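Local coordinates for sporozoite-specific SAG protein (Toxoplasma gondii, PDB 2WNK) that is a SAG2-related surface antigen of the sporozoite stage, built from two SRS domains, whose precise function is not established, at residues Ile35-Glu40 / Lys46-Ala51; Val24-Pro29 / Cys121-Leu126. One frame throughout, in Å; residues are numbered along the deposited sequence.

Contact 1: Ile35-Glu40 / Lys46-Ala51; sequences IKPAYE and KVCTTA
The pyrrolidine ring of P37 packs against the strand K46-C48, and its three ring methylenes meet three different surfaces: a side-chain methylene, backbone carbonyl groups and a sulfur. CB meets the side chain of K46, with P37 CB 3.7 Å from K46 CB. P37 CG rests on the V47 backbone, 3.5 Å from V47 C, and is equally near the carbonyl oxygen of K46. CD turns to the disulfide, P37 CD standing 3.5 Å from C48 SG. The sulfur reaches the ring because it sits beside its own backbone N (chi1 -63°), and it is bonded to C53. A cis peptide bond between K36 and P37 bends the chain here, just where the strand 34-36 ends.

Polar contacts between the segments run through two waters. Water 1 lies 2.9 Å from both P37 O and K46 O and can donate to either, but it has more acceptors in reach than protons. Water 2 accepts from K46 N at 2.9 Å and from E40 N at 3.0 Å, and lies within donating distance of A38 O, so that it ties the loop at 38-40 to the start of the strand 46-48.

The charge of K46 is met from outside the two segments: beyond a bend at chi3 (75°), its NZ forms a salt bridge with E56 of strand 56-58, whose side chain also touches P37 and C48.

With no direct hydrogen bond across, the segments are held by close packing on P37 and by ordered water, while strand backbone bonding goes elsewhere (K36 to L99, V47 to A57).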
loop_
_atom_site.group_PDB
_atom_site.type_symbol
_atom_site.label_atom_id
_atom_site.label_comp_id
_atom_site.label_asym_id
_atom_site.label_seq_id
_atom_site.Cartn_x
_atom_site.Cartn_y
_atom_site.Cartn_z
ATOM N N ILE A 35 -1.493 25.714 3.909
ATOM C CA ILE A 35 -1.842 24.473 4.638
ATOM C C ILE A 35 -1.766 24.655 6.159
ATOM O O ILE A 35 -0.954 25.455 6.679
ATOM C CB ILE A 35 -0.926 23.269 4.237
ATOM C CG1 ILE A 35 -1.529 21.927 4.705
ATOM C CG2 ILE A 35 0.433 23.450 4.825
ATOM C CD1 ILE A 35 -0.691 20.681 4.228
ATOM N N LYS A 36 -2.620 23.916 6.865
ATOM C CA LYS A 36 -2.593 23.834 8.323
ATOM C C LYS A 36 -2.494 22.372 8.701
ATOM O O LYS A 36 -3.190 21.556 8.114
ATOM C CB LYS A 36 -3.890 24.375 8.906
ATOM C CG LYS A 36 -3.886 24.306 10.424
ATOM C CD LYS A 36 -4.601 25.483 10.991
ATOM C CE LYS A 36 -4.053 25.832 12.374
ATOM N NZ LYS A 36 -4.751 24.982 13.356
ATOM N N PRO A 37 -1.604 22.014 9.642
ATOM C CA PRO A 37 -0.700 22.867 10.422
ATOM C C PRO A 37 0.294 23.582 9.523
ATOM O O PRO A 37 0.659 23.068 8.451
ATOM C CB PRO A 37 0.088 21.862 11.284
ATOM C CG PRO A 37 -0.761 20.610 11.300
ATOM C CD PRO A 37 -1.377 20.579 9.922
ATOM N N ALA A 38 0.759 24.736 9.997
ATOM C CA ALA A 38 1.766 25.529 9.279
ATOM C C ALA A 38 2.904 24.647 8.771
ATOM O O ALA A 38 3.466 23.844 9.531
ATOM C CB ALA A 38 2.303 26.647 10.203
ATOM N N TYR A 39 3.230 24.762 7.483
ATOM C CA TYR A 39 4.147 23.793 6.885
ATOM C C TYR A 39 5.587 23.908 7.410
ATOM O O TYR A 39 6.212 24.984 7.302
ATOM C CB TYR A 39 4.154 23.824 5.340
ATOM C CG TYR A 39 5.184 22.823 4.871
ATOM C CD1 TYR A 39 6.432 23.236 4.432
ATOM C CD2 TYR A 39 4.952 21.461 4.994
ATOM C CE1 TYR A 39 7.390 22.337 4.045
ATOM C CE2 TYR A 39 5.915 20.539 4.630
ATOM C CZ TYR A 39 7.136 20.987 4.153
ATOM O OH TYR A 39 8.099 20.084 3.797
ATOM N N GLU A 40 6.103 22.816 7.983
ATOM C CA GLU A 40 7.545 22.644 8.272
ATOM C C GLU A 40 8.080 21.345 7.642
ATOM O O GLU A 40 7.352 20.362 7.509
ATOM C CB GLU A 40 7.800 22.595 9.774
ATOM C CG GLU A 40 7.137 23.704 10.554
ATOM C CD GLU A 40 8.053 24.873 10.753
ATOM O OE1 GLU A 40 7.552 26.002 10.947
ATOM O OE2 GLU A 40 9.287 24.663 10.709
ATOM N N LYS A 46 4.145 18.865 11.072
ATOM C CA LYS A 46 3.002 18.524 11.910
ATOM C C LYS A 46 1.792 18.132 11.061
ATOM O O LYS A 46 1.700 18.511 9.874
ATOM C CB LYS A 46 2.647 19.692 12.832
ATOM C CG LYS A 46 3.800 20.102 13.745
ATOM C CD LYS A 46 3.302 20.966 14.902
ATOM C CE LYS A 46 2.589 20.113 15.952
ATOM N NZ LYS A 46 1.976 20.917 17.063
ATOM N N VAL A 47 0.872 17.376 11.653
ATOM C CA VAL A 47 -0.370 17.000 10.966
ATOM C C VAL A 47 -1.502 17.284 11.931
ATOM O O VAL A 47 -1.289 17.306 13.143
ATOM C CB VAL A 47 -0.423 15.519 10.625
ATOM C CG1 VAL A 47 0.784 15.160 9.691
ATOM C CG2 VAL A 47 -0.421 14.661 11.931
ATOM N N CYS A 48 -2.720 17.447 11.415
ATOM C CA CYS A 48 -3.898 17.477 12.319
ATOM C C CYS A 48 -4.378 16.055 12.586
ATOM O O CYS A 48 -4.168 15.150 11.770
ATOM C CB CYS A 48 -5.001 18.344 11.750
ATOM S SG CYS A 48 -4.411 20.015 11.634
ATOM N N THR A 49 -4.987 15.855 13.754
ATOM C CA THR A 49 -5.477 14.546 14.109
ATOM C C THR A 49 -6.996 14.546 14.262
ATOM O O THR A 49 -7.594 13.546 14.635
ATOM C CB THR A 49 -4.793 14.030 15.406
ATOM O OG1 THR A 49 -4.971 15.037 16.431
ATOM C CG2 THR A 49 -3.299 13.755 15.104
ATOM N N THR A 50 -7.600 15.692 13.961
ATOM C CA THR A 50 -9.035 15.823 13.762
ATOM C C THR A 50 -9.258 16.671 12.501
ATOM O O THR A 50 -8.375 17.439 12.074
ATOM C CB THR A 50 -9.717 16.540 14.910
ATOM O OG1 THR A 50 -9.044 17.786 15.092
ATOM C CG2 THR A 50 -9.680 15.674 16.203
ATOM N N ALA A 51 -10.431 16.527 11.899
ATOM C CA ALA A 51 -10.700 17.160 10.605
ATOM C C ALA A 51 -10.723 18.706 10.645
ATOM O O ALA A 51 -10.582 19.369 9.601
ATOM C CB ALA A 51 -11.989 16.611 10.008
HETATM O O HOH W 1 1.882 20.537 7.801
HETATM O O HOH W 2 4.003 21.037 9.155
#

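Contact 2: Val24-Pro29 / Cys121-Leu126; sequences VRFNCP and CGVHIL
V123 sets one methyl squarely on the ring of F26: CG1 lies 4.0 Å from the ring centroid and 5° off the normal, a CH-pi contact over the face. The other methyl, V123 CG2, lies on the same side of the ring plane but hangs just beyond the CD1-CE1 rim, 3.9 Å from F26 CD1, and the valine fork thus reaches from the ring centre outward past that rim. F26 CG lies between the backbone N and the carbonyl carbon (chi1 65°), which brings the ring across the gap between the strands.

I125 fills the hollow between F26 and V24. Its CD1 end approaches the ring obliquely, 4.1 Å from F26 CE2, and meets V24 tip to tip, 4.2 Å from V24 CG1. F82 and F98 meet the same F26 ring, while F15 touches both V24 and F26, extending the apolar packing.

No hydrogen bond joins the segments. Their axes run nearly antiparallel (167°) and pass 9.3 Å apart, the spacing of strands in two facing sheets, with side chains interleaved between them. Such face-to-face packing of sheets around a hydrophobic core is the hallmark of the beta sandwich adopted by SRS domains.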
loop_
_atom_site.group_PDB
_atom_site.type_symbol
_atom_site.label_atom_id
_atom_site.label_comp_id
_atom_site.label_asym_id
_atom_site.label_seq_id
_atom_site.Cartn_x
_atom_site.Cartn_y
_atom_site.Cartn_z
ATOM N N VAL A 24 0.834 10.278 -1.647
ATOM C CA VAL A 24 -0.370 11.031 -1.833
ATOM C C VAL A 24 0.002 12.424 -2.279
ATOM O O VAL A 24 0.829 13.071 -1.672
ATOM C CB VAL A 24 -1.200 11.117 -0.519
ATOM C CG1 VAL A 24 -2.449 11.944 -0.750
ATOM C CG2 VAL A 24 -1.544 9.712 -0.050
ATOM N N ARG A 25 -0.616 12.869 -3.354
ATOM C CA ARG A 25 -0.406 14.233 -3.840
ATOM C C ARG A 25 -1.717 14.965 -3.730
ATOM O O ARG A 25 -2.764 14.461 -4.158
ATOM C CB ARG A 25 0.100 14.239 -5.292
ATOM C CG ARG A 25 1.485 13.694 -5.450
ATOM C CD ARG A 25 1.912 13.643 -6.937
ATOM N NE ARG A 25 3.121 12.829 -7.092
ATOM C CZ ARG A 25 4.327 13.243 -6.734
ATOM N NH1 ARG A 25 4.479 14.462 -6.215
ATOM N NH2 ARG A 25 5.370 12.439 -6.877
ATOM N N PHE A 26 -1.683 16.133 -3.108
ATOM C CA PHE A 26 -2.861 16.971 -3.075
ATOM C C PHE A 26 -2.486 18.435 -3.192
ATOM O O PHE A 26 -1.331 18.805 -3.042
ATOM C CB PHE A 26 -3.684 16.719 -1.806
ATOM C CG PHE A 26 -2.983 17.097 -0.530
ATOM C CD1 PHE A 26 -3.152 18.362 0.016
ATOM C CD2 PHE A 26 -2.230 16.157 0.166
ATOM C CE1 PHE A 26 -2.551 18.716 1.226
ATOM C CE2 PHE A 26 -1.606 16.505 1.382
ATOM C CZ PHE A 26 -1.776 17.801 1.909
ATOM N N ASN A 27 -3.485 19.256 -3.479
ATOM C CA ASN A 27 -3.260 20.656 -3.726
ATOM C C ASN A 27 -4.187 21.519 -2.864
ATOM O O ASN A 27 -5.378 21.223 -2.721
ATOM C CB ASN A 27 -3.469 20.946 -5.214
ATOM C CG ASN A 27 -3.627 22.416 -5.511
ATOM O OD1 ASN A 27 -4.753 22.923 -5.624
ATOM N ND2 ASN A 27 -2.502 23.114 -5.639
ATOM N N CYS A 28 -3.605 22.562 -2.297
ATOM C CA CYS A 28 -4.379 23.677 -1.705
ATOM C C CYS A 28 -4.426 24.784 -2.759
ATOM O O CYS A 28 -3.388 25.376 -3.067
ATOM C CB CYS A 28 -3.703 24.203 -0.434
ATOM S SG CYS A 28 -3.800 23.031 1.027
ATOM N N PRO A 29 -5.612 25.031 -3.316
ATOM C CA PRO A 29 -5.723 25.920 -4.448
ATOM C C PRO A 29 -5.529 27.314 -4.029
ATOM O O PRO A 29 -5.474 27.679 -2.913
ATOM C CB PRO A 29 -7.141 25.703 -4.933
ATOM C CG PRO A 29 -7.881 25.365 -3.832
ATOM C CD PRO A 29 -6.930 24.482 -3.019
ATOM N N CYS A 121 -10.947 23.998 3.472
ATOM C CA CYS A 121 -11.231 22.730 2.817
ATOM C C CYS A 121 -10.361 21.681 3.497
ATOM O O CYS A 121 -9.196 21.956 3.803
ATOM C CB CYS A 121 -10.941 22.820 1.283
ATOM S SG CYS A 121 -11.332 21.274 0.392
ATOM N N GLY A 122 -10.905 20.488 3.763
ATOM C CA GLY A 122 -10.210 19.503 4.592
ATOM C C GLY A 122 -9.631 18.388 3.715
ATOM O O GLY A 122 -10.189 18.050 2.667
ATOM N N VAL A 123 -8.484 17.870 4.136
ATOM C CA VAL A 123 -7.816 16.754 3.477
ATOM C C VAL A 123 -7.666 15.656 4.498
ATOM O O VAL A 123 -7.075 15.886 5.564
ATOM C CB VAL A 123 -6.422 17.155 3.036
ATOM C CG1 VAL A 123 -5.668 15.915 2.471
ATOM C CG2 VAL A 123 -6.521 18.227 1.970
ATOM N N HIS A 124 -8.268 14.504 4.218
ATOM C CA HIS A 124 -8.226 13.376 5.130
ATOM C C HIS A 124 -7.418 12.274 4.439
ATOM O O HIS A 124 -7.790 11.844 3.333
ATOM C CB HIS A 124 -9.621 12.872 5.389
ATOM C CG HIS A 124 -9.649 11.595 6.165
ATOM N ND1 HIS A 124 -10.508 10.565 5.859
ATOM C CD2 HIS A 124 -8.887 11.157 7.196
ATOM C CE1 HIS A 124 -10.297 9.556 6.687
ATOM N NE2 HIS A 124 -9.320 9.891 7.510
ATOM N N ILE A 125 -6.339 11.836 5.077
ATOM C CA ILE A 125 -5.549 10.737 4.522
ATOM C C ILE A 125 -5.672 9.551 5.467
ATOM O O ILE A 125 -5.273 9.643 6.640
ATOM C CB ILE A 125 -4.081 11.106 4.305
ATOM C CG1 ILE A 125 -3.968 12.322 3.358
ATOM C CG2 ILE A 125 -3.341 9.873 3.764
ATOM C CD1 ILE A 125 -2.569 12.978 3.308
ATOM N N LEU A 126 -6.271 8.478 4.957
ATOM C CA LEU A 126 -6.402 7.211 5.685
ATOM C C LEU A 126 -5.200 6.316 5.355
ATOM O O LEU A 126 -4.951 6.012 4.195
ATOM C CB LEU A 126 -7.695 6.503 5.293
ATOM C CG LEU A 126 -7.877 5.187 6.077
ATOM C CD1 LEU A 126 -7.993 5.454 7.552
ATOM C CD2 LEU A 126 -9.037 4.328 5.578
#

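In the fold
Contacts 1 and 2 lie in the same SRS domain, their centres about 11 Å apart, and they meet directly where I35 CD1 packs 3.9 Å from F26 CZ. Contact 2 spans the two facing sheets, whereas contact 1 joins the end of strand 34-36, at the margin of one sheet, to the small hairpin sheet of 46-48 and 56-58. F98 unites them: it touches P37 and V47 of contact 1 and F26, V123 and I125 of contact 2. The C28-C100 disulfide further ties strand 22-28 to strand 94-101, linking the sheets covalently beside this shared apolar packing.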